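Local coordinates for protein phosphoserine aminotransferase (Bacillus circulans, PDB 2C0R) that catalyses the reversible, pyridoxal-phosphate-dependent transamination between phosphoserine and 3-phosphohydroxypyruvate in serine biosynthesis, and also acts on phosphohydroxythreonine, at residues I275-Y286 and L350-R361. The protein carries 1 engineered substitution. Numbering follows the deposited sequence.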
loop_
_atom_site.group_PDB
_atom_site.type_symbol
_atom_site.label_atom_id
_atom_site.label_comp_id
_atom_site.label_asym_id
_atom_site.label_seq_id
_atom_site.Cartn_x
_atom_site.Cartn_y
_atom_site.Cartn_z
ATOM N N ILE A 275 -22.991 3.568 -24.639
ATOM C CA ILE A 275 -22.041 4.604 -24.985
ATOM C C ILE A 275 -21.454 4.353 -26.359
ATOM O O ILE A 275 -21.292 5.285 -27.159
ATOM C CB ILE A 275 -20.954 4.667 -23.913
ATOM C CG1 ILE A 275 -21.540 5.105 -22.567
ATOM C CG2 ILE A 275 -19.856 5.587 -24.387
ATOM C CD1 ILE A 275 -20.626 4.748 -21.381
ATOM N N TYR A 276 -21.135 3.091 -26.727
ATOM C CA TYR A 276 -20.648 2.836 -28.079
ATOM C C TYR A 276 -21.731 3.195 -29.086
ATOM O O TYR A 276 -21.362 3.681 -30.156
ATOM C CB TYR A 276 -20.229 1.381 -28.257
ATOM C CG TYR A 276 -18.837 1.100 -27.668
ATOM C CD1 TYR A 276 -18.709 0.136 -26.663
ATOM C CD2 TYR A 276 -17.726 1.779 -28.145
ATOM C CE1 TYR A 276 -17.422 -0.097 -26.148
ATOM C CE2 TYR A 276 -16.460 1.546 -27.644
ATOM C CZ TYR A 276 -16.334 0.583 -26.637
ATOM O OH TYR A 276 -15.085 0.354 -26.127
ATOM N N ASP A 277 -22.993 2.954 -28.752
ATOM C CA ASP A 277 -24.057 3.346 -29.700
ATOM C C ASP A 277 -24.071 4.851 -29.886
ATOM O O ASP A 277 -24.340 5.322 -30.982
ATOM C CB ASP A 277 -25.430 2.905 -29.188
ATOM C CG ASP A 277 -26.530 3.563 -30.009
ATOM O OD1 ASP A 277 -27.347 4.427 -29.579
ATOM O OD2 ASP A 277 -26.572 3.171 -31.198
ATOM N N ALA A 278 -23.833 5.624 -28.825
ATOM C CA ALA A 278 -23.743 7.082 -28.931
ATOM C C ALA A 278 -22.618 7.533 -29.840
ATOM O O ALA A 278 -22.728 8.491 -30.583
ATOM C CB ALA A 278 -23.483 7.680 -27.540
ATOM N N ILE A 279 -21.476 6.848 -29.792
ATOM C CA ILE A 279 -20.356 7.141 -30.713
ATOM C C ILE A 279 -20.677 6.727 -32.130
ATOM O O ILE A 279 -20.454 7.473 -33.079
ATOM C CB ILE A 279 -19.079 6.409 -30.220
ATOM C CG1 ILE A 279 -18.671 6.951 -28.840
ATOM C CG2 ILE A 279 -17.989 6.506 -31.264
ATOM C CD1 ILE A 279 -17.844 5.932 -28.035
ATOM N N ASP A 280 -21.240 5.521 -32.278
ATOM C CA ASP A 280 -21.498 4.941 -33.600
ATOM C C ASP A 280 -22.693 5.550 -34.279
ATOM O O ASP A 280 -22.914 5.306 -35.470
ATOM C CB ASP A 280 -21.695 3.427 -33.487
ATOM C CG ASP A 280 -20.401 2.728 -33.113
ATOM O OD1 ASP A 280 -19.305 3.304 -33.247
ATOM O OD2 ASP A 280 -20.524 1.569 -32.707
ATOM N N GLN A 281 -23.509 6.320 -33.590
ATOM C CA GLN A 281 -24.629 7.035 -34.182
ATOM C C GLN A 281 -24.417 8.504 -33.827
ATOM O O GLN A 281 -25.130 9.177 -33.093
ATOM C CB GLN A 281 -25.927 6.503 -33.594
ATOM C CG GLN A 281 -26.227 5.035 -33.843
ATOM C CD GLN A 281 -26.577 4.713 -35.289
ATOM O OE1 GLN A 281 -25.971 3.843 -35.922
ATOM N NE2 GLN A 281 -27.576 5.429 -35.809
ATOM N N SER A 282 -23.335 9.083 -34.314
ATOM C CA SER A 282 -22.983 10.443 -33.918
ATOM C C SER A 282 -22.754 11.260 -35.179
ATOM O O SER A 282 -22.390 12.431 -35.098
ATOM C CB SER A 282 -21.740 10.474 -33.049
ATOM O OG SER A 282 -20.576 10.153 -33.823
ATOM N N GLY A 283 -22.984 10.692 -36.360
ATOM C CA GLY A 283 -22.777 11.499 -37.562
ATOM C C GLY A 283 -21.306 11.788 -37.776
ATOM O O GLY A 283 -20.969 12.794 -38.415
ATOM N N GLY A 284 -20.408 10.966 -37.243
ATOM C CA GLY A 284 -18.966 11.181 -37.367
ATOM C C GLY A 284 -18.467 12.188 -36.357
ATOM O O GLY A 284 -17.271 12.512 -36.324
ATOM N N PHE A 285 -19.363 12.700 -35.505
ATOM C CA PHE A 285 -18.903 13.722 -34.548
ATOM C C PHE A 285 -18.026 13.146 -33.440
ATOM O O PHE A 285 -17.112 13.811 -32.959
ATOM C CB PHE A 285 -20.114 14.394 -33.916
ATOM C CG PHE A 285 -19.777 15.571 -33.012
ATOM C CD1 PHE A 285 -19.578 16.855 -33.498
ATOM C CD2 PHE A 285 -19.638 15.379 -31.639
ATOM C CE1 PHE A 285 -19.253 17.925 -32.674
ATOM C CE2 PHE A 285 -19.339 16.452 -30.824
ATOM C CZ PHE A 285 -19.153 17.729 -31.296
ATOM N N TYR A 286 -18.332 11.925 -33.032
ATOM C CA TYR A 286 -17.550 11.138 -32.111
ATOM C C TYR A 286 -16.953 9.951 -32.882
ATOM O O TYR A 286 -17.676 9.343 -33.661
ATOM C CB TYR A 286 -18.345 10.568 -30.926
ATOM C CG TYR A 286 -18.956 11.685 -30.076
ATOM C CD1 TYR A 286 -20.340 11.800 -30.019
ATOM C CD2 TYR A 286 -18.162 12.590 -29.379
ATOM C CE1 TYR A 286 -20.925 12.795 -29.264
ATOM C CE2 TYR A 286 -18.754 13.601 -28.638
ATOM C CZ TYR A 286 -20.142 13.687 -28.597
ATOM O OH TYR A 286 -20.774 14.672 -27.878
ATOM N N LEU A 350 -24.146 10.504 -19.387
ATOM C CA LEU A 350 -23.083 10.811 -20.326
ATOM C C LEU A 350 -23.594 10.857 -21.759
ATOM O O LEU A 350 -23.277 11.769 -22.555
ATOM C CB LEU A 350 -21.964 9.743 -20.191
ATOM C CG LEU A 350 -20.875 9.878 -21.266
ATOM C CD1 LEU A 350 -20.197 11.226 -21.203
ATOM C CD2 LEU A 350 -19.882 8.707 -21.140
ATOM N N VAL A 351 -24.422 9.881 -22.125
ATOM C CA VAL A 351 -24.923 9.826 -23.502
ATOM C C VAL A 351 -25.792 11.029 -23.777
ATOM O O VAL A 351 -25.777 11.564 -24.890
ATOM C CB VAL A 351 -25.686 8.496 -23.701
ATOM C CG1 VAL A 351 -26.603 8.549 -24.917
ATOM C CG2 VAL A 351 -24.651 7.365 -23.775
ATOM N N GLN A 352 -26.571 11.461 -22.782
ATOM C CA GLN A 352 -27.410 12.659 -22.934
ATOM C C GLN A 352 -26.518 13.861 -23.153
ATOM O O GLN A 352 -26.769 14.654 -24.076
ATOM C CB GLN A 352 -28.289 12.840 -21.708
ATOM C CG GLN A 352 -29.343 11.780 -21.447
ATOM C CD GLN A 352 -30.141 11.935 -20.171
ATOM O OE1 GLN A 352 -30.761 10.957 -19.721
ATOM N NE2 GLN A 352 -30.166 13.119 -19.564
ATOM N N PHE A 353 -25.482 13.984 -22.323
ATOM C CA PHE A 353 -24.529 15.075 -22.498
ATOM C C PHE A 353 -23.878 15.035 -23.875
ATOM O O PHE A 353 -23.738 16.057 -24.534
ATOM C CB PHE A 353 -23.475 15.026 -21.388
ATOM C CG PHE A 353 -22.387 16.070 -21.651
ATOM C CD1 PHE A 353 -22.654 17.399 -21.333
ATOM C CD2 PHE A 353 -21.150 15.733 -22.195
ATOM C CE1 PHE A 353 -21.709 18.376 -21.585
ATOM C CE2 PHE A 353 -20.204 16.718 -22.452
ATOM C CZ PHE A 353 -20.476 18.035 -22.129
ATOM N N MET A 354 -23.491 13.836 -24.292
ATOM C CA MET A 354 -22.871 13.705 -25.600
ATOM C C MET A 354 -23.821 14.101 -26.715
ATOM O O MET A 354 -23.392 14.685 -27.708
ATOM C CB MET A 354 -22.420 12.238 -25.816
ATOM C CG MET A 354 -21.142 11.939 -25.042
ATOM S SD MET A 354 -20.788 10.161 -25.068
ATOM C CE MET A 354 -20.281 9.949 -26.787
ATOM N N GLU A 355 -25.114 13.795 -26.570
ATOM C CA GLU A 355 -26.088 14.194 -27.593
ATOM C C GLU A 355 -26.222 15.707 -27.646
ATOM O O GLU A 355 -26.212 16.299 -28.717
ATOM C CB GLU A 355 -27.429 13.533 -27.266
ATOM C CG GLU A 355 -28.487 13.974 -28.266
ATOM C CD GLU A 355 -28.386 13.380 -29.652
ATOM O OE1 GLU A 355 -29.064 13.910 -30.542
ATOM O OE2 GLU A 355 -27.641 12.390 -29.876
ATOM N N HIS A 356 -26.343 16.365 -26.496
ATOM C CA HIS A 356 -26.380 17.820 -26.425
ATOM C C HIS A 356 -25.133 18.468 -27.033
ATOM O O HIS A 356 -25.226 19.454 -27.798
ATOM C CB HIS A 356 -26.502 18.347 -24.984
ATOM C CG HIS A 356 -26.281 19.834 -24.864
ATOM N ND1 HIS A 356 -27.159 20.781 -25.368
ATOM C CD2 HIS A 356 -25.285 20.564 -24.303
ATOM C CE1 HIS A 356 -26.739 22.006 -25.146
ATOM N NE2 HIS A 356 -25.591 21.898 -24.486
ATOM N N PHE A 357 -23.964 17.960 -26.679
ATOM C CA PHE A 357 -22.747 18.621 -27.177
ATOM C C PHE A 357 -22.631 18.469 -28.675
ATOM O O PHE A 357 -22.252 19.396 -29.382
ATOM C CB PHE A 357 -21.548 18.028 -26.410
ATOM C CG PHE A 357 -20.288 18.842 -26.605
ATOM C CD1 PHE A 357 -19.975 19.862 -25.733
ATOM C CD2 PHE A 357 -19.455 18.563 -27.683
ATOM C CE1 PHE A 357 -18.800 20.562 -25.933
ATOM C CE2 PHE A 357 -18.286 19.269 -27.874
ATOM C CZ PHE A 357 -17.983 20.311 -27.015
ATOM N N LYS A 358 -22.991 17.295 -29.176
ATOM C CA LYS A 358 -23.013 17.099 -30.638
ATOM C C LYS A 358 -23.926 18.014 -31.396
ATOM O O LYS A 358 -23.594 18.585 -32.435
ATOM C CB LYS A 358 -23.435 15.623 -30.830
ATOM C CG LYS A 358 -23.663 15.241 -32.300
ATOM C CD LYS A 358 -24.070 13.767 -32.319
ATOM C CE LYS A 358 -25.499 13.538 -31.859
ATOM N NZ LYS A 358 -25.811 12.078 -31.889
ATOM N N ARG A 359 -25.152 18.122 -30.846
ATOM C CA ARG A 359 -26.130 19.003 -31.459
ATOM C C ARG A 359 -25.708 20.469 -31.454
ATOM O O ARG A 359 -26.083 21.172 -32.412
ATOM C CB ARG A 359 -27.494 18.864 -30.737
ATOM C CG ARG A 359 -28.215 17.552 -30.961
ATOM C CD ARG A 359 -29.631 17.561 -30.436
ATOM N NE ARG A 359 -29.771 17.421 -28.993
ATOM C CZ ARG A 359 -30.591 16.563 -28.401
ATOM N NH1 ARG A 359 -31.348 15.759 -29.141
ATOM N NH2 ARG A 359 -30.641 16.525 -27.078
ATOM N N SER A 360 -25.049 20.954 -30.409
ATOM C CA SER A 360 -24.677 22.364 -30.299
ATOM C C SER A 360 -23.324 22.660 -30.925
ATOM O O SER A 360 -23.030 23.786 -31.357
ATOM C CB SER A 360 -24.748 22.767 -28.809
ATOM O OG SER A 360 -23.910 21.936 -28.019
ATOM N N ARG A 361 -22.448 21.663 -31.045
ATOM C CA ARG A 361 -21.094 21.988 -31.520
ATOM C C ARG A 361 -20.804 21.377 -32.884
ATOM O O ARG A 361 -19.738 21.576 -33.474
ATOM C CB ARG A 361 -20.001 21.539 -30.534
ATOM C CG ARG A 361 -19.685 22.623 -29.501
ATOM C CD ARG A 361 -20.776 22.626 -28.409
ATOM N NE ARG A 361 -20.265 23.281 -27.221
ATOM C CZ ARG A 361 -20.947 23.451 -26.087
ATOM N NH1 ARG A 361 -22.202 23.007 -26.005
ATOM N NH2 ARG A 361 -20.310 24.067 -25.100
HETATM O O HOH W 1 -23.920 10.998 -30.145
#
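Y286 OH donates to M354 O at 2.6 Å, in the carbonyl plane and on a lone pair, while K358 N, one helical turn on, uses the same oxygen. The other polar ties cluster at K358 NZ, which forms a salt bridge with E355 OE2 (2.7 Å), a weak bond to Q281 O (3.2 Å) and, through a water, a link to A278 O. M354 bends at chi3 (72°), which lays its CE over one face of the Y286 ring, 3.8 Å from the centroid; CD2 of F285 covers the opposite face. Replacing Y286 by alanine would strip M354 O of its side-chain donor and is likely to open a gap between M354 CE and F285 CD2. The F285 ring in turn receives K358 CA on a face as a CH-pi contact, and its CZ meets CD2 of F357 at 3.7 Å, the two side chains crossing at about a right angle. Residues 275-280, the end of helix 260-280, run at 11° to residues 350-361 of helix 344-361, a near-parallel pair packed against strand 299-303 in the small C-terminal domain of this fold-type I, class-V aminotransferase, away from the cofactor; M354 rests on F302 of that strand. Between the helices the packing is aliphatic: V351 CG2 sits 4.0 Å from A278 CB, and I275 CD1 reaches L350 CD2.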